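PDB 4NAR: putative uronate isomerase from Thermotoga maritima, which is of unestablished function but may catalyse a racemisation or isomerisation related to that of the lactate racemases. Local coordinates for residues G328-D333 with A388-Y393; G18-V23 with Y53-E58; G161-V166 with G244-Y249; F64-A69 with V94-H99. All coordinates share one frame; numbering follows the deposited sequence.

Interaction 1: G328-D333 with A388-Y393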
# COMPACT_ATOMS: atom_id res chain seq x y z
N GLY A 328 11.46 18.09 1.44
CA GLY A 328 11.84 17.77 0.07
C GLY A 328 12.46 16.38 -0.05
O GLY A 328 12.61 15.64 0.94
N TYR A 329 12.86 16.03 -1.27
CA TYR A 329 13.28 14.65 -1.55
C TYR A 329 14.79 14.47 -1.51
O TYR A 329 15.52 15.05 -2.30
CB TYR A 329 12.69 14.19 -2.87
CG TYR A 329 11.18 14.00 -2.82
CD1 TYR A 329 10.63 12.76 -2.50
CD2 TYR A 329 10.31 15.05 -3.09
CE1 TYR A 329 9.25 12.57 -2.45
CE2 TYR A 329 8.93 14.87 -3.05
CZ TYR A 329 8.40 13.62 -2.73
OH TYR A 329 7.03 13.42 -2.67
N HIS A 330 15.25 13.62 -0.59
CA HIS A 330 16.67 13.46 -0.32
C HIS A 330 17.02 12.03 0.07
O HIS A 330 16.12 11.22 0.33
CB HIS A 330 17.07 14.37 0.85
CG HIS A 330 16.80 15.83 0.61
ND1 HIS A 330 17.75 16.68 0.08
CD2 HIS A 330 15.70 16.58 0.85
CE1 HIS A 330 17.24 17.90 -0.00
NE2 HIS A 330 16.00 17.87 0.45
N CYS A 331 18.32 11.74 0.12
CA CYS A 331 18.82 10.41 0.45
C CYS A 331 18.71 10.16 1.96
O CYS A 331 18.47 11.10 2.74
CB CYS A 331 20.28 10.23 -0.01
SG CYS A 331 21.51 11.24 0.92
N LYS A 332 18.93 8.91 2.35
CA LYS A 332 18.74 8.49 3.73
C LYS A 332 19.62 9.26 4.70
O LYS A 332 19.15 9.66 5.77
CB LYS A 332 19.00 6.99 3.89
CG LYS A 332 18.36 6.42 5.15
CD LYS A 332 19.12 5.19 5.64
CE LYS A 332 19.23 4.15 4.55
NZ LYS A 332 19.45 2.78 5.13
N ASP A 333 20.89 9.47 4.34
CA ASP A 333 21.82 10.13 5.25
C ASP A 333 21.52 11.61 5.44
O ASP A 333 21.74 12.15 6.53
CB ASP A 333 23.28 9.89 4.84
CG ASP A 333 23.77 8.49 5.22
OD1 ASP A 333 23.10 7.81 6.03
OD2 ASP A 333 24.83 8.08 4.69
N ALA A 388 11.82 22.91 -6.21
CA ALA A 388 11.63 23.30 -4.82
C ALA A 388 11.70 22.10 -3.86
O ALA A 388 12.20 22.23 -2.74
CB ALA A 388 10.28 24.03 -4.64
N VAL A 389 11.22 20.94 -4.31
CA VAL A 389 11.22 19.74 -3.47
C VAL A 389 12.33 18.79 -3.91
O VAL A 389 12.33 17.60 -3.55
CB VAL A 389 9.84 19.01 -3.48
CG1 VAL A 389 8.75 19.95 -2.97
CG2 VAL A 389 9.49 18.45 -4.91
N ASN A 390 13.25 19.34 -4.70
CA ASN A 390 14.47 18.61 -5.10
C ASN A 390 14.24 17.46 -6.11
O ASN A 390 15.00 16.48 -6.17
CB ASN A 390 15.21 18.09 -3.86
CG ASN A 390 16.71 18.02 -4.07
OD1 ASN A 390 17.29 18.90 -4.73
ND2 ASN A 390 17.34 16.97 -3.52
N LEU A 391 13.20 17.61 -6.93
CA LEU A 391 12.89 16.64 -7.98
C LEU A 391 13.05 17.27 -9.38
O LEU A 391 12.99 18.50 -9.53
CB LEU A 391 11.46 16.11 -7.79
CG LEU A 391 11.27 14.70 -7.19
CD1 LEU A 391 12.43 14.26 -6.31
CD2 LEU A 391 9.92 14.55 -6.45
N GLY A 392 13.23 16.43 -10.40
CA GLY A 392 13.30 16.91 -11.77
C GLY A 392 11.93 17.20 -12.37
O GLY A 392 10.90 16.93 -11.73
N TYR A 393 11.91 17.73 -13.59
CA TYR A 393 10.65 18.06 -14.28
C TYR A 393 10.71 17.74 -15.78
O TYR A 393 11.75 17.92 -16.42
CB TYR A 393 10.30 19.54 -14.10
CG TYR A 393 9.09 20.00 -14.92
CD1 TYR A 393 9.25 20.56 -16.19
CD2 TYR A 393 7.80 19.88 -14.40
CE1 TYR A 393 8.14 20.97 -16.93
CE2 TYR A 393 6.69 20.30 -15.13
CZ TYR A 393 6.87 20.85 -16.39
OH TYR A 393 5.76 21.26 -17.10
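One face of the Tyr329 ring is covered by Leu391, whose CD2 sits toward the rim, 3.4 Å from Tyr329 CD2, in a CH-pi contact. At the edge of the same ring and in its plane lies the carbonyl oxygen of Val389, with Val389 O and Tyr329 CD2 3.3 Å apart. The side chain of Val389 runs beside the tyrosine in the same direction and touches it through CG2. The imidazole of His330 and the amide of Asn390 have planes only 22° apart, Asn390 ND2 approaching His330 ND1 obliquely to 3.6 Å; the hydrogen bond of that ring nitrogen goes to Glu369.

Two bonds grip the backbone of Tyr329. Its N donates to Val389 O over 2.8 Å, from a position 38° above the carbonyl plane. Its O accepts from Asn390 ND2 at 2.9 Å, in the plane of the asparagine amide, which helps fix the rotation of that amide. At its far end the phenol OH of Tyr329 bonds to His352 on helix 347-357.

Two helix ends meet here. Gly328 leaves helix 318-327 with positive phi, and a CB on it would come 3.4 Å from Val389 O. Asn390, also with positive phi, is the C-prime residue of a Schellman motif that closes helix 383-388, with Leu391 N bonded to Cys386 O, just before edge strand 392-393 of a parallel sheet.

Interaction 2: G18-V23 with Y53-E58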
# COMPACT_ATOMS: atom_id res chain seq x y z
N GLY A 18 -16.64 -20.66 -3.94
CA GLY A 18 -15.87 -20.45 -2.73
C GLY A 18 -16.63 -19.63 -1.70
O GLY A 18 -16.72 -20.02 -0.53
N LEU A 19 -17.20 -18.51 -2.13
CA LEU A 19 -17.93 -17.62 -1.23
C LEU A 19 -19.22 -18.27 -0.72
O LEU A 19 -19.60 -18.06 0.44
CB LEU A 19 -18.24 -16.28 -1.91
CG LEU A 19 -17.00 -15.48 -2.35
CD1 LEU A 19 -17.40 -14.14 -2.98
CD2 LEU A 19 -16.01 -15.26 -1.20
N SER A 20 -19.88 -19.05 -1.57
CA SER A 20 -21.08 -19.76 -1.15
C SER A 20 -20.71 -20.71 -0.02
O SER A 20 -21.39 -20.78 1.01
CB SER A 20 -21.68 -20.55 -2.32
OG SER A 20 -23.08 -20.73 -2.14
N LYS A 21 -19.60 -21.42 -0.22
CA LYS A 21 -19.08 -22.37 0.75
C LYS A 21 -18.81 -21.68 2.09
O LYS A 21 -19.29 -22.13 3.14
CB LYS A 21 -17.81 -23.01 0.19
CG LYS A 21 -17.15 -24.04 1.10
CD LYS A 21 -15.93 -24.67 0.42
CE LYS A 21 -15.27 -25.73 1.31
NZ LYS A 21 -13.90 -26.10 0.84
N LEU A 22 -18.06 -20.58 2.05
CA LEU A 22 -17.74 -19.80 3.25
C LEU A 22 -18.98 -19.30 4.02
O LEU A 22 -19.03 -19.38 5.26
CB LEU A 22 -16.83 -18.63 2.88
CG LEU A 22 -16.78 -17.42 3.81
CD1 LEU A 22 -15.90 -17.69 5.02
CD2 LEU A 22 -16.27 -16.22 3.04
N VAL A 23 -19.97 -18.79 3.28
CA VAL A 23 -21.22 -18.28 3.86
C VAL A 23 -22.05 -19.41 4.46
O VAL A 23 -22.67 -19.25 5.51
CB VAL A 23 -22.06 -17.52 2.82
CG1 VAL A 23 -23.49 -17.30 3.33
CG2 VAL A 23 -21.40 -16.18 2.47
N TYR A 53 -22.09 -10.28 -0.53
CA TYR A 53 -23.31 -9.61 -0.08
C TYR A 53 -24.56 -10.34 -0.54
O TYR A 53 -25.50 -10.50 0.23
CB TYR A 53 -23.32 -8.17 -0.58
CG TYR A 53 -24.64 -7.43 -0.45
CD1 TYR A 53 -25.11 -7.00 0.79
CD2 TYR A 53 -25.40 -7.11 -1.58
CE1 TYR A 53 -26.31 -6.31 0.90
CE2 TYR A 53 -26.60 -6.41 -1.48
CZ TYR A 53 -27.05 -6.02 -0.23
OH TYR A 53 -28.24 -5.33 -0.13
N ARG A 54 -24.56 -10.80 -1.79
CA ARG A 54 -25.71 -11.49 -2.35
C ARG A 54 -26.06 -12.74 -1.54
O ARG A 54 -27.20 -12.90 -1.08
CB ARG A 54 -25.43 -11.86 -3.80
CG ARG A 54 -26.64 -11.75 -4.71
CD ARG A 54 -27.26 -13.10 -5.01
NE ARG A 54 -27.95 -13.06 -6.30
CZ ARG A 54 -27.39 -13.36 -7.46
NH1 ARG A 54 -26.11 -13.76 -7.50
NH2 ARG A 54 -28.09 -13.28 -8.59
N PHE A 55 -25.07 -13.61 -1.36
CA PHE A 55 -25.23 -14.82 -0.56
C PHE A 55 -25.58 -14.53 0.89
O PHE A 55 -26.33 -15.29 1.51
CB PHE A 55 -23.94 -15.64 -0.63
CG PHE A 55 -23.62 -16.15 -2.01
CD1 PHE A 55 -24.64 -16.49 -2.89
CD2 PHE A 55 -22.31 -16.27 -2.43
CE1 PHE A 55 -24.35 -16.95 -4.17
CE2 PHE A 55 -22.01 -16.73 -3.71
CZ PHE A 55 -23.03 -17.07 -4.57
N LEU A 56 -25.03 -13.45 1.43
CA LEU A 56 -25.38 -13.04 2.78
C LEU A 56 -26.85 -12.65 2.89
O LEU A 56 -27.49 -12.94 3.90
CB LEU A 56 -24.49 -11.89 3.26
CG LEU A 56 -23.39 -12.20 4.27
CD1 LEU A 56 -23.16 -13.70 4.42
CD2 LEU A 56 -22.11 -11.50 3.85
N LEU A 57 -27.37 -11.98 1.86
CA LEU A 57 -28.79 -11.64 1.85
C LEU A 57 -29.66 -12.90 1.95
O LEU A 57 -30.59 -12.95 2.76
CB LEU A 57 -29.16 -10.87 0.58
CG LEU A 57 -29.07 -9.35 0.66
CD1 LEU A 57 -29.65 -8.74 -0.61
CD2 LEU A 57 -29.79 -8.82 1.90
N GLU A 58 -29.33 -13.91 1.14
CA GLU A 58 -30.09 -15.16 1.08
C GLU A 58 -30.16 -15.92 2.41
O GLU A 58 -31.06 -16.72 2.63
CB GLU A 58 -29.54 -16.09 -0.02
CG GLU A 58 -30.01 -15.72 -1.43
CD GLU A 58 -29.07 -16.26 -2.51
OE1 GLU A 58 -28.24 -17.16 -2.22
OE2 GLU A 58 -29.15 -15.76 -3.67
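Phe55 reaches from helix 45-58 onto the backbone of helix 12-24, its ring lying against Leu19 and Ser20. With chi1 -64°, CG lies anti to the carbonyl carbon; the ring, beyond it, meets the facing helix. CD2 and CE2 do the touching: Phe55 CD2 is 3.8 Å from Ser20 N and 4.1 Å from Leu19 CB. Ser20 stands over one face of the ring, with CB 4.1 Å from Phe55 CE2 and the hydroxyl oxygen above the ring centre. That placing follows from the serine torsion, which sets OG anti to its own backbone N.

One turn further on, Val23 spreads both methyls over the neighbouring helix. CG1 is anti to the backbone N (chi1 166°) and CG2 anti to the carbonyl carbon, so that the fork faces Leu56 and the root of Phe55. Val23 CG2 meets Leu56 CD1 at 3.6 Å and Phe55 CB at 4.0 Å, while Val23 CG1 approaches Phe55 O to 3.9 Å. Leu56 brings CD1 into the fork although its first two torsions are far from the usual staggered values, an unusual conformation to be read with caution at this resolution.

No hydrogen bond joins the two segments. Leu19 also touches Leu221, and Leu22 touches Phe219, both on strand 217-227. The short axes approach to 9.7 Å with a crossing angle of -37°, a same-direction pair of neighbouring helices in the helical layer of an alpha/beta domain, each leading into one of the adjacent parallel strands 31-36 and 63-68.

Interaction 3: G161-V166 with G244-Y249; sequences GGLKIV and GFLRAY. With ACT (acetate ion), chain E; SO4 (sulfate ion), chain C.
One water is held from both segments: Leu163 N donates to it over 2.9 Å, and the water in turn gives a weak bond to Phe245 O. Beside this link, Leu163 lays CD2 over one face of the Phe245 ring, toward the rim, in a CH-pi contact with Leu163 CD2 3.6 Å from Phe245 CG. The edge of that ring faces the loop backbone, Phe245 CD2 standing 3.4 Å from Gly162 C, and further along the rim Ile165 CG2 touches Phe245 CE2. The other leucine methyl, Leu163 CD1, meets Leu246 CD1 at 3.7 Å. An alanine in place of Phe245 would probably open a gap beneath Leu163 CD2 and beside Ile165, and leave Gly162 without the ring edge it packs against.

The loop follows strand 158-159 with two glycines and a 3-10 turn, and it is pressed between helix 241-259 and the mixed sheet, where Phe245 also packs edge-to-face on Phe147 of strand 144-150. Gly162 has positive phi, and a CB on it would fall 3.0 Å from Tyr249 CB, a tight approach. Tyr249 is further fixed by a hydrogen bond from its OH to Val195 O and by a cation-pi contact with Arg200.

On the side of the loop turned from the helix, anions probably taken from the crystallisation liquor are bound. Gly161 N donates to acetate O over 3.1 Å. Lys164 bends at its last torsion (chi4 -92°), putting NZ 2.8 Å from sulfate O1, and Arg41 bonds to both ions.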
# COMPACT_ATOMS: atom_id res chain seq x y z
N GLY A 161 -1.09 -6.99 1.33
CA GLY A 161 -2.05 -8.05 1.63
C GLY A 161 -1.95 -8.57 3.05
O GLY A 161 -1.14 -8.09 3.86
N GLY A 162 -2.78 -9.55 3.36
CA GLY A 162 -2.87 -10.03 4.73
C GLY A 162 -3.10 -8.90 5.72
O GLY A 162 -3.93 -8.01 5.49
N LEU A 163 -2.34 -8.93 6.82
CA LEU A 163 -2.55 -7.96 7.90
C LEU A 163 -2.21 -6.51 7.51
O LEU A 163 -2.48 -5.58 8.28
CB LEU A 163 -1.79 -8.41 9.15
CG LEU A 163 -2.38 -9.70 9.73
CD1 LEU A 163 -1.42 -10.34 10.75
CD2 LEU A 163 -3.76 -9.40 10.35
N LYS A 164 -1.65 -6.31 6.31
CA LYS A 164 -1.40 -4.94 5.88
C LYS A 164 -2.72 -4.16 5.74
O LYS A 164 -2.76 -2.93 5.89
CB LYS A 164 -0.58 -4.87 4.59
CG LYS A 164 0.01 -3.47 4.36
CD LYS A 164 0.19 -3.12 2.87
CE LYS A 164 0.84 -1.72 2.66
NZ LYS A 164 -0.17 -0.61 2.52
N ILE A 165 -3.81 -4.87 5.47
CA ILE A 165 -5.10 -4.22 5.43
C ILE A 165 -5.53 -3.70 6.81
O ILE A 165 -6.31 -2.75 6.90
CB ILE A 165 -6.18 -5.13 4.83
CG1 ILE A 165 -7.46 -4.33 4.59
CG2 ILE A 165 -6.43 -6.33 5.73
CD1 ILE A 165 -8.41 -4.97 3.58
N VAL A 166 -5.04 -4.32 7.88
CA VAL A 166 -5.35 -3.80 9.21
C VAL A 166 -4.40 -2.64 9.53
O VAL A 166 -4.84 -1.55 9.92
CB VAL A 166 -5.23 -4.89 10.30
CG1 VAL A 166 -5.56 -4.30 11.67
CG2 VAL A 166 -6.13 -6.09 9.98
N GLY A 244 -4.90 -17.51 10.12
CA GLY A 244 -5.36 -17.61 8.76
C GLY A 244 -4.75 -16.52 7.89
O GLY A 244 -4.36 -16.77 6.73
N PHE A 245 -4.67 -15.31 8.45
CA PHE A 245 -4.13 -14.17 7.73
C PHE A 245 -2.70 -14.47 7.33
O PHE A 245 -2.28 -14.20 6.20
CB PHE A 245 -4.15 -12.93 8.63
CG PHE A 245 -5.28 -11.99 8.35
CD1 PHE A 245 -6.47 -12.06 9.08
CD2 PHE A 245 -5.15 -11.00 7.37
CE1 PHE A 245 -7.51 -11.18 8.82
CE2 PHE A 245 -6.19 -10.11 7.11
CZ PHE A 245 -7.36 -10.19 7.84
N LEU A 246 -1.94 -15.03 8.28
CA LEU A 246 -0.56 -15.44 8.07
C LEU A 246 -0.41 -16.49 6.95
O LEU A 246 0.43 -16.34 6.06
CB LEU A 246 0.05 -15.95 9.39
CG LEU A 246 0.82 -14.92 10.24
CD1 LEU A 246 0.31 -13.49 10.04
CD2 LEU A 246 0.81 -15.27 11.73
N ARG A 247 -1.23 -17.54 7.00
CA ARG A 247 -1.19 -18.60 5.97
C ARG A 247 -1.53 -18.07 4.57
O ARG A 247 -0.79 -18.29 3.61
CB ARG A 247 -2.15 -19.73 6.33
CG ARG A 247 -1.73 -20.59 7.53
CD ARG A 247 -2.66 -21.81 7.67
NE ARG A 247 -4.01 -21.39 8.02
CZ ARG A 247 -4.46 -21.28 9.27
NH1 ARG A 247 -3.66 -21.59 10.29
NH2 ARG A 247 -5.70 -20.88 9.51
N ALA A 248 -2.67 -17.38 4.47
CA ALA A 248 -3.14 -16.82 3.20
C ALA A 248 -2.13 -15.85 2.60
O ALA A 248 -1.90 -15.86 1.37
CB ALA A 248 -4.51 -16.14 3.37
N TYR A 249 -1.50 -15.04 3.46
CA TYR A 249 -0.44 -14.10 3.04
C TYR A 249 0.79 -14.81 2.49
O TYR A 249 1.39 -14.35 1.51
CB TYR A 249 -0.02 -13.19 4.21
CG TYR A 249 1.24 -12.36 3.97
CD1 TYR A 249 1.22 -11.28 3.09
CD2 TYR A 249 2.43 -12.66 4.61
CE1 TYR A 249 2.36 -10.52 2.87
CE2 TYR A 249 3.58 -11.91 4.40
CZ TYR A 249 3.54 -10.83 3.53
OH TYR A 249 4.69 -10.08 3.32
C ACT E . -3.84 -4.24 1.51
O ACT E . -2.60 -4.35 1.57
OXT ACT E . -4.42 -5.24 1.06
CH3 ACT E . -4.55 -2.99 1.95
S SO4 C . -0.55 0.69 -0.83
O1 SO4 C . -0.63 -0.69 -0.29
O2 SO4 C . -1.81 1.39 -0.54
O3 SO4 C . 0.56 1.45 -0.24
O4 SO4 C . -0.37 0.58 -2.28
O HOH W 1 -0.74 -11.35 6.98

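Interaction 4: F64-A69 with V94-H99; sequences FHTLNA and VFFHNH
His97, Thr66 and His65 carry much of this strand pair. The two histidines share one face of the sheet and meet at their rims: His65 ND1 and His97 NE2 are hydrogen-bonded at 2.9 Å with an angle of 176°, and the proton may sit on either nitrogen. Their planes are 8° apart, so the rings are nearly coplanar. On one face of the His65 ring Phe95 makes an offset stack, Phe95 CD1 lying 3.7 Å from His65 CE1, which completes an aromatic cluster of three; His65 NE2 is bonded to Glu63. An alanine in place of His65 would probably leave His97 NE2 without its mate and Phe95 without the ring it stacks on.

His97 has CG anti to its carbonyl carbon (chi1 -54°), and the ring edge lies against Thr66 O, with His97 CD2 3.1 Å from that oxygen. Thr66 O also takes a weak bond from His97 N, whereas Thr66 N donates soundly to Phe95 O over 2.8 Å. On the opposite face of the sheet Thr66 runs alongside Phe96, its OG1 at the ring edge, 3.5 Å from Phe96 CD1, and bonded to His36.

Asn68 N continues the backbone pairing to His97 O at 3.0 Å. Beyond it a water joins Asn68 ND2, Asn98 OD1 and His99 N, bridging the strands as they part, Asn98 OD1 also accepting from Met76 N. Strands 63-68 and 94-97, parallel neighbours linked through helix 78-85, form a beta-alpha-beta unit, with 94-97 at one edge of the mixed sheet.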
# COMPACT_ATOMS: atom_id res chain seq x y z
N PHE A 64 -25.13 -4.71 6.47
CA PHE A 64 -23.91 -4.91 5.71
C PHE A 64 -23.12 -3.61 5.76
O PHE A 64 -23.41 -2.66 5.01
CB PHE A 64 -24.28 -5.27 4.27
CG PHE A 64 -23.11 -5.69 3.42
CD1 PHE A 64 -22.43 -4.75 2.63
CD2 PHE A 64 -22.69 -7.02 3.40
CE1 PHE A 64 -21.34 -5.16 1.83
CE2 PHE A 64 -21.61 -7.44 2.61
CZ PHE A 64 -20.94 -6.51 1.82
N HIS A 65 -22.16 -3.54 6.67
CA HIS A 65 -21.33 -2.36 6.83
C HIS A 65 -20.00 -2.54 6.08
O HIS A 65 -19.46 -3.64 6.00
CB HIS A 65 -21.07 -2.12 8.31
CG HIS A 65 -22.29 -1.67 9.07
ND1 HIS A 65 -22.49 -0.36 9.45
CD2 HIS A 65 -23.35 -2.37 9.52
CE1 HIS A 65 -23.63 -0.27 10.10
NE2 HIS A 65 -24.18 -1.47 10.16
N THR A 66 -19.47 -1.45 5.52
CA THR A 66 -18.16 -1.52 4.89
C THR A 66 -17.20 -0.48 5.44
O THR A 66 -17.64 0.58 5.91
CB THR A 66 -18.21 -1.45 3.34
OG1 THR A 66 -17.94 -0.10 2.89
CG2 THR A 66 -19.58 -1.97 2.83
N LEU A 67 -15.91 -0.78 5.40
CA LEU A 67 -14.88 0.11 5.93
C LEU A 67 -13.77 0.19 4.89
O LEU A 67 -13.18 -0.82 4.46
CB LEU A 67 -14.30 -0.42 7.25
CG LEU A 67 -13.88 0.53 8.39
CD1 LEU A 67 -12.82 -0.13 9.25
CD2 LEU A 67 -13.42 1.92 7.94
N ASN A 68 -13.49 1.42 4.48
CA ASN A 68 -12.43 1.70 3.55
C ASN A 68 -11.09 1.68 4.27
O ASN A 68 -10.82 2.57 5.09
CB ASN A 68 -12.66 3.08 2.92
CG ASN A 68 -11.59 3.43 1.90
OD1 ASN A 68 -11.43 2.73 0.89
ND2 ASN A 68 -10.84 4.50 2.17
N ALA A 69 -10.26 0.69 3.97
CA ALA A 69 -8.91 0.63 4.54
C ALA A 69 -8.02 1.69 3.87
O ALA A 69 -7.19 1.36 3.00
CB ALA A 69 -8.30 -0.77 4.38
N VAL A 94 -27.17 -1.63 3.67
CA VAL A 94 -25.79 -1.34 3.27
C VAL A 94 -25.31 0.03 3.77
O VAL A 94 -25.96 1.06 3.55
CB VAL A 94 -25.63 -1.44 1.74
CG1 VAL A 94 -24.20 -1.13 1.32
CG2 VAL A 94 -26.03 -2.84 1.28
N PHE A 95 -24.16 0.03 4.46
CA PHE A 95 -23.62 1.26 5.05
C PHE A 95 -22.12 1.37 4.80
O PHE A 95 -21.33 0.61 5.38
CB PHE A 95 -23.89 1.29 6.56
CG PHE A 95 -25.35 1.15 6.92
CD1 PHE A 95 -25.89 -0.10 7.20
CD2 PHE A 95 -26.18 2.27 6.99
CE1 PHE A 95 -27.23 -0.24 7.54
CE2 PHE A 95 -27.53 2.14 7.34
CZ PHE A 95 -28.06 0.88 7.61
N PHE A 96 -21.72 2.31 3.95
CA PHE A 96 -20.30 2.56 3.69
C PHE A 96 -19.71 3.40 4.81
O PHE A 96 -20.39 4.27 5.36
CB PHE A 96 -20.11 3.33 2.38
CG PHE A 96 -20.72 2.66 1.17
CD1 PHE A 96 -20.51 1.30 0.94
CD2 PHE A 96 -21.51 3.38 0.27
CE1 PHE A 96 -21.08 0.67 -0.20
CE2 PHE A 96 -22.07 2.77 -0.86
CZ PHE A 96 -21.86 1.41 -1.10
N HIS A 97 -18.44 3.15 5.14
CA HIS A 97 -17.73 4.00 6.09
C HIS A 97 -16.33 4.32 5.55
O HIS A 97 -15.63 3.45 5.02
CB HIS A 97 -17.59 3.33 7.48
CG HIS A 97 -18.90 2.89 8.09
ND1 HIS A 97 -19.67 3.71 8.87
CD2 HIS A 97 -19.54 1.70 8.03
CE1 HIS A 97 -20.76 3.05 9.27
NE2 HIS A 97 -20.70 1.83 8.77
N ASN A 98 -15.94 5.58 5.68
CA ASN A 98 -14.54 5.91 5.53
C ASN A 98 -13.81 5.66 6.85
O ASN A 98 -14.42 5.68 7.94
CB ASN A 98 -14.35 7.37 5.08
CG ASN A 98 -14.47 7.54 3.58
OD1 ASN A 98 -13.56 7.21 2.82
ND2 ASN A 98 -15.62 8.07 3.15
N HIS A 99 -12.51 5.39 6.75
CA HIS A 99 -11.65 5.32 7.93
C HIS A 99 -11.30 6.76 8.32
O HIS A 99 -11.37 7.65 7.48
CB HIS A 99 -10.39 4.49 7.62
CG HIS A 99 -9.42 4.40 8.77
ND1 HIS A 99 -9.82 4.23 10.07
CD2 HIS A 99 -8.06 4.46 8.78
CE1 HIS A 99 -8.75 4.19 10.86
NE2 HIS A 99 -7.68 4.33 10.09
O HOH W 2 -11.38 6.44 4.28

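How the interactions relate
Interaction 1 lies on the opposite side of the chain's centre from the other three, its nearest atoms about 17 Å from interaction 3. Interaction 2 packs directly on interaction 4: Tyr53 CD1 lies 3.6 Å from Phe64 CD2 and Tyr53 CE1 3.5 Å from Val94 CG2, joining the helix layer to the sheet where helix 45-58 runs into strand 63-68. Interaction 4 reaches interaction 3 through Ala69 CB, 3.7 Å from Ile165 CG1. The bound sulfate and acetate lie at interaction 3, beside the loop 161-166 that Ala69 touches. Interactions 2 and 3 do not touch, their nearest atoms being about 11 Å apart.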